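Local atomic coordinates of alpha-1,3-glucanase (Bacillus circulans, PDB entry 5ZRU), a protein that hydrolyses alpha-1,3-glucan as a GH87-type glucanase, this chain being the catalytic unit of a longer protein that probably also binds carbohydrate. Residues A[468-480]-A[489-503]. Residues are numbered along the deposited sequence; the frame is centred on the assembly and turned at random.
Sequences YNGERGAIDLEAS and FTNIDIINTQRSAIQ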
loop_
_atom_site.group_PDB
_atom_site.type_symbol
_atom_site.label_atom_id
_atom_site.label_comp_id
_atom_site.label_asym_id
_atom_site.label_seq_id
_atom_site.Cartn_x
_atom_site.Cartn_y
_atom_site.Cartn_z
ATOM N N TYR A 468 2.012 1.969 20.044
ATOM C CA TYR A 468 2.243 2.524 21.373
ATOM C C TYR A 468 1.028 2.327 22.275
ATOM O O TYR A 468 0.916 2.978 23.323
ATOM C CB TYR A 468 2.625 4.003 21.262
ATOM C CG TYR A 468 3.727 4.169 20.255
ATOM C CD1 TYR A 468 5.035 3.836 20.578
ATOM C CD2 TYR A 468 3.454 4.598 18.956
ATOM C CE1 TYR A 468 6.047 3.936 19.647
ATOM C CE2 TYR A 468 4.466 4.720 18.019
ATOM C CZ TYR A 468 5.759 4.381 18.368
ATOM O OH TYR A 468 6.774 4.486 17.442
ATOM N N ASN A 469 0.126 1.426 21.883
ATOM C CA ASN A 469 -1.070 1.104 22.662
ATOM C C ASN A 469 -1.947 2.336 22.873
ATOM O O ASN A 469 -2.582 2.495 23.917
ATOM C CB ASN A 469 -0.689 0.472 24.004
ATOM C CG ASN A 469 -0.360 -1.000 23.887
ATOM O OD1 ASN A 469 -0.258 -1.549 22.786
ATOM N ND2 ASN A 469 -0.193 -1.659 25.035
ATOM N N GLY A 470 -1.997 3.221 21.868
ATOM C CA GLY A 470 -2.759 4.445 21.977
ATOM C C GLY A 470 -3.661 4.679 20.780
ATOM O O GLY A 470 -3.508 4.066 19.715
ATOM N N GLU A 471 -4.600 5.611 20.971
ATOM C CA GLU A 471 -5.571 5.970 19.952
ATOM C C GLU A 471 -4.958 6.875 18.885
ATOM O O GLU A 471 -3.999 7.613 19.135
ATOM C CB GLU A 471 -6.782 6.666 20.592
ATOM C CG GLU A 471 -6.453 7.949 21.353
ATOM C CD GLU A 471 -6.115 7.726 22.837
ATOM O OE1 GLU A 471 -5.787 6.589 23.236
ATOM O OE2 GLU A 471 -6.154 8.715 23.606
ATOM N N ARG A 472 -5.520 6.791 17.674
ATOM C CA ARG A 472 -5.187 7.672 16.563
ATOM C C ARG A 472 -6.474 8.022 15.826
ATOM O O ARG A 472 -7.372 7.183 15.705
ATOM C CB ARG A 472 -4.194 7.022 15.582
ATOM C CG ARG A 472 -2.803 6.768 16.175
ATOM C CD ARG A 472 -2.032 8.064 16.308
ATOM N NE ARG A 472 -0.790 7.879 17.062
ATOM C CZ ARG A 472 0.038 8.868 17.378
ATOM N NH1 ARG A 472 -0.232 10.108 16.982
ATOM N NH2 ARG A 472 1.142 8.618 18.070
ATOM N N GLY A 473 -6.557 9.261 15.348
ATOM C CA GLY A 473 -7.723 9.674 14.601
ATOM C C GLY A 473 -7.763 9.036 13.227
ATOM O O GLY A 473 -6.756 8.563 12.703
ATOM N N ALA A 474 -8.961 8.974 12.647
ATOM C CA ALA A 474 -9.038 8.682 11.217
ATOM C C ALA A 474 -8.189 9.682 10.442
ATOM O O ALA A 474 -7.500 9.323 9.477
ATOM C CB ALA A 474 -10.498 8.707 10.744
ATOM N N ILE A 475 -8.229 10.943 10.857
ATOM C CA ILE A 475 -7.237 11.953 10.497
ATOM C C ILE A 475 -6.488 12.287 11.776
ATOM O O ILE A 475 -7.108 12.682 12.769
ATOM C CB ILE A 475 -7.890 13.212 9.905
ATOM C CG1 ILE A 475 -8.651 12.882 8.617
ATOM C CG2 ILE A 475 -6.845 14.307 9.667
ATOM C CD1 ILE A 475 -9.371 14.105 8.012
ATOM N N ASP A 476 -5.161 12.137 11.762
ATOM C CA ASP A 476 -4.367 12.281 12.979
ATOM C C ASP A 476 -3.252 13.287 12.754
ATOM O O ASP A 476 -2.399 13.097 11.880
ATOM C CB ASP A 476 -3.794 10.933 13.435
ATOM C CG ASP A 476 -3.322 10.970 14.875
ATOM O OD1 ASP A 476 -2.149 11.341 15.124
ATOM O OD2 ASP A 476 -4.145 10.672 15.760
ATOM N N LEU A 477 -3.243 14.342 13.559
ATOM C CA LEU A 477 -2.252 15.395 13.450
ATOM C C LEU A 477 -1.490 15.487 14.764
ATOM O O LEU A 477 -2.091 15.658 15.830
ATOM C CB LEU A 477 -2.912 16.733 13.107
ATOM C CG LEU A 477 -3.875 16.706 11.906
ATOM C CD1 LEU A 477 -4.541 18.068 11.725
ATOM C CD2 LEU A 477 -3.143 16.299 10.621
ATOM N N GLU A 478 -0.169 15.398 14.679
ATOM C CA GLU A 478 0.683 15.298 15.859
ATOM C C GLU A 478 1.799 16.325 15.731
ATOM O O GLU A 478 2.645 16.215 14.842
ATOM C CB GLU A 478 1.246 13.885 15.995
ATOM C CG GLU A 478 2.188 13.708 17.165
ATOM C CD GLU A 478 2.869 12.350 17.142
ATOM O OE1 GLU A 478 2.155 11.323 17.116
ATOM O OE2 GLU A 478 4.119 12.317 17.117
ATOM N N ALA A 479 1.792 17.329 16.604
ATOM C CA ALA A 479 2.849 18.340 16.611
ATOM C C ALA A 479 3.921 17.867 17.587
ATOM O O ALA A 479 4.107 18.400 18.681
ATOM C CB ALA A 479 2.298 19.716 16.961
ATOM N N SER A 480 4.602 16.801 17.152
ATOM C CA SER A 480 5.541 16.075 17.999
ATOM C C SER A 480 6.633 17.002 18.520
ATOM O O SER A 480 6.939 17.016 19.717
ATOM C CB SER A 480 6.169 14.931 17.202
ATOM O OG SER A 480 5.314 14.526 16.117
ATOM N N PHE A 489 -8.262 20.874 4.824
ATOM C CA PHE A 489 -9.004 19.665 4.483
ATOM C C PHE A 489 -10.352 20.103 3.934
ATOM O O PHE A 489 -11.077 20.846 4.604
ATOM C CB PHE A 489 -9.223 18.764 5.702
ATOM C CG PHE A 489 -7.964 18.291 6.348
ATOM C CD1 PHE A 489 -7.231 19.126 7.169
ATOM C CD2 PHE A 489 -7.527 16.993 6.147
ATOM C CE1 PHE A 489 -6.080 18.684 7.779
ATOM C CE2 PHE A 489 -6.364 16.548 6.743
ATOM C CZ PHE A 489 -5.641 17.394 7.561
ATOM N N THR A 490 -10.693 19.658 2.725
ATOM C CA THR A 490 -11.945 20.096 2.115
ATOM C C THR A 490 -12.661 18.918 1.466
ATOM O O THR A 490 -12.044 18.148 0.728
ATOM C CB THR A 490 -11.679 21.202 1.083
ATOM O OG1 THR A 490 -10.974 22.271 1.728
ATOM C CG2 THR A 490 -12.999 21.730 0.522
ATOM N N ASN A 491 -13.964 18.786 1.724
ATOM C CA ASN A 491 -14.773 17.727 1.117
ATOM C C ASN A 491 -14.243 16.347 1.516
ATOM O O ASN A 491 -13.794 15.557 0.685
ATOM C CB ASN A 491 -14.814 17.880 -0.408
ATOM C CG ASN A 491 -15.712 19.019 -0.856
ATOM O OD1 ASN A 491 -16.817 19.198 -0.330
ATOM N ND2 ASN A 491 -15.248 19.787 -1.837
ATOM N N ILE A 492 -14.277 16.073 2.814
ATOM C CA ILE A 492 -13.817 14.790 3.345
ATOM C C ILE A 492 -15.006 14.097 3.983
ATOM O O ILE A 492 -15.686 14.688 4.830
ATOM C CB ILE A 492 -12.690 14.948 4.386
ATOM C CG1 ILE A 492 -11.612 15.939 3.922
ATOM C CG2 ILE A 492 -12.109 13.569 4.759
ATOM C CD1 ILE A 492 -10.749 15.460 2.785
ATOM N N ASP A 493 -15.233 12.839 3.608
ATOM C CA ASP A 493 -16.249 12.009 4.244
ATOM C C ASP A 493 -15.537 10.976 5.102
ATOM O O ASP A 493 -14.692 10.229 4.596
ATOM C CB ASP A 493 -17.136 11.333 3.202
ATOM C CG ASP A 493 -17.959 12.337 2.418
ATOM O OD1 ASP A 493 -18.990 12.797 2.945
ATOM O OD2 ASP A 493 -17.548 12.690 1.296
ATOM N N ILE A 494 -15.863 10.952 6.393
ATOM C CA ILE A 494 -15.204 10.081 7.361
ATOM C C ILE A 494 -16.277 9.186 7.966
ATOM O O ILE A 494 -17.101 9.650 8.765
ATOM C CB ILE A 494 -14.465 10.872 8.451
ATOM C CG1 ILE A 494 -13.752 12.103 7.854
ATOM C CG2 ILE A 494 -13.449 9.976 9.147
ATOM C CD1 ILE A 494 -12.971 12.951 8.880
ATOM N N ILE A 495 -16.242 7.898 7.620
ATOM C CA ILE A 495 -17.346 6.978 7.874
ATOM C C ILE A 495 -16.905 5.863 8.814
ATOM O O ILE A 495 -15.889 5.200 8.570
ATOM C CB ILE A 495 -17.878 6.393 6.555
ATOM C CG1 ILE A 495 -18.357 7.533 5.648
ATOM C CG2 ILE A 495 -18.956 5.349 6.815
ATOM C CD1 ILE A 495 -18.396 7.153 4.198
ATOM N N ASN A 496 -17.699 5.637 9.868
ATOM C CA ASN A 496 -17.533 4.499 10.780
ATOM C C ASN A 496 -16.120 4.420 11.354
ATOM O O ASN A 496 -15.461 3.378 11.310
ATOM C CB ASN A 496 -17.915 3.190 10.092
ATOM C CG ASN A 496 -19.413 2.954 10.109
ATOM O OD1 ASN A 496 -20.121 3.500 10.959
ATOM N ND2 ASN A 496 -19.908 2.153 9.165
ATOM N N THR A 497 -15.680 5.526 11.944
ATOM C CA THR A 497 -14.352 5.602 12.535
ATOM C C THR A 497 -14.277 4.766 13.815
ATOM O O THR A 497 -15.232 4.701 14.596
ATOM C CB THR A 497 -13.992 7.062 12.815
ATOM O OG1 THR A 497 -13.798 7.749 11.565
ATOM C CG2 THR A 497 -12.716 7.165 13.657
ATOM N N GLN A 498 -13.125 4.119 14.012
ATOM C CA GLN A 498 -12.939 3.222 15.152
ATOM C C GLN A 498 -12.974 3.985 16.470
ATOM O O GLN A 498 -13.740 3.638 17.377
ATOM C CB GLN A 498 -11.619 2.452 14.991
ATOM C CG GLN A 498 -11.581 1.621 13.688
ATOM C CD GLN A 498 -10.341 0.750 13.555
ATOM O OE1 GLN A 498 -9.728 0.357 14.550
ATOM N NE2 GLN A 498 -9.966 0.444 12.314
ATOM N N ARG A 499 -12.136 5.013 16.610
ATOM C CA ARG A 499 -12.180 5.851 17.807
ATOM C C ARG A 499 -12.620 7.261 17.402
ATOM O O ARG A 499 -13.765 7.436 16.986
ATOM C CB ARG A 499 -10.830 5.837 18.543
ATOM C CG ARG A 499 -10.895 6.426 19.976
ATOM C CD ARG A 499 -11.884 5.658 20.890
ATOM N NE ARG A 499 -11.786 6.103 22.287
ATOM C CZ ARG A 499 -10.831 5.704 23.124
ATOM N NH1 ARG A 499 -9.912 4.843 22.713
ATOM N NH2 ARG A 499 -10.798 6.154 24.379
ATOM N N SER A 500 -11.761 8.275 17.501
ATOM C CA SER A 500 -12.172 9.627 17.129
ATOM C C SER A 500 -11.850 9.924 15.665
ATOM O O SER A 500 -10.828 9.481 15.136
ATOM C CB SER A 500 -11.520 10.680 18.035
ATOM O OG SER A 500 -11.995 10.550 19.369
ATOM N N ALA A 501 -12.736 10.681 15.009
ATOM C CA ALA A 501 -12.555 10.947 13.580
ATOM C C ALA A 501 -11.350 11.849 13.317
ATOM O O ALA A 501 -10.542 11.577 12.423
ATOM C CB ALA A 501 -13.825 11.569 12.988
ATOM N N ILE A 502 -11.223 12.942 14.059
ATOM C CA ILE A 502 -10.137 13.897 13.858
ATOM C C ILE A 502 -9.453 14.124 15.200
ATOM O O ILE A 502 -10.124 14.455 16.184
ATOM C CB ILE A 502 -10.651 15.229 13.283
ATOM C CG1 ILE A 502 -11.411 14.983 11.981
ATOM C CG2 ILE A 502 -9.496 16.189 13.030
ATOM C CD1 ILE A 502 -12.145 16.213 11.490
ATOM N N GLN A 503 -8.126 13.949 15.235
ATOM C CA GLN A 503 -7.347 13.948 16.479
ATOM C C GLN A 503 -6.141 14.872 16.353
ATOM O O GLN A 503 -5.395 14.793 15.367
ATOM C CB GLN A 503 -6.885 12.520 16.825
ATOM C CG GLN A 503 -5.861 12.402 17.959
ATOM C CD GLN A 503 -5.670 10.954 18.408
ATOM O OE1 GLN A 503 -6.627 10.190 18.454
ATOM N NE2 GLN A 503 -4.434 10.576 18.734
HETATM O O HOH W 1 -6.850 4.032 23.140
HETATM O O HOH W 2 -10.085 6.916 15.403
#
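Ile475 and Ile502 pair in parallel register on adjacent coils of the right-handed parallel beta-helix that forms the D2 part of the catalytic unit. The evidence is a ladder of three backbone bonds: Ile475 N to Ala501 O at 2.9 Å, Gln503 N to Ile475 O at 3.0 Å and Leu477 N to Gln503 O at 2.8 Å. Ile475 points into the beta-helix interior, where Phe489, Ile492 and Ile494, on two faces that meet at a corner near Asn491, project toward it. Its CG2, lying opposite the backbone N across the CA-CB bond, meets the Phe489 ring obliquely, 3.7 Å from CE2, while CD1 reaches Ile494 CD1 at 3.9 Å. Leu477 CD2 approaches the same ring at CZ, and Ile458 of the preceding coil also packs on Ile475. One residue before Ile475, the small bump of Ala474 CB settles into a hollow lined by Ile494 CG2, 3.6 Å away, Thr497 OG1 and the carbonyl oxygen Ala501 O.

Gln503 and Asp476 lie side by side on the opposite face of the ladder, pointing the same way, with amide and carboxylate planes 68° apart. The extended glutamine chain passes over Gly473 and donates from NE2 to Glu471 O, nearly straight at 165° but 51° out of the carbonyl plane. Shortened to an alanine here, the side chain would be likely to leave Glu471 O without this donor and open a gap where the amide now lies beside Gly473 N and Asp476 OD2. Asp476 is positioned by the loop preceding its own strand: Arg472 NH1 bridges its OD1 and Glu478 OE1, whereas Gly473 N donates to the anti lone pair of Asp476 OD2 over 2.8 Å.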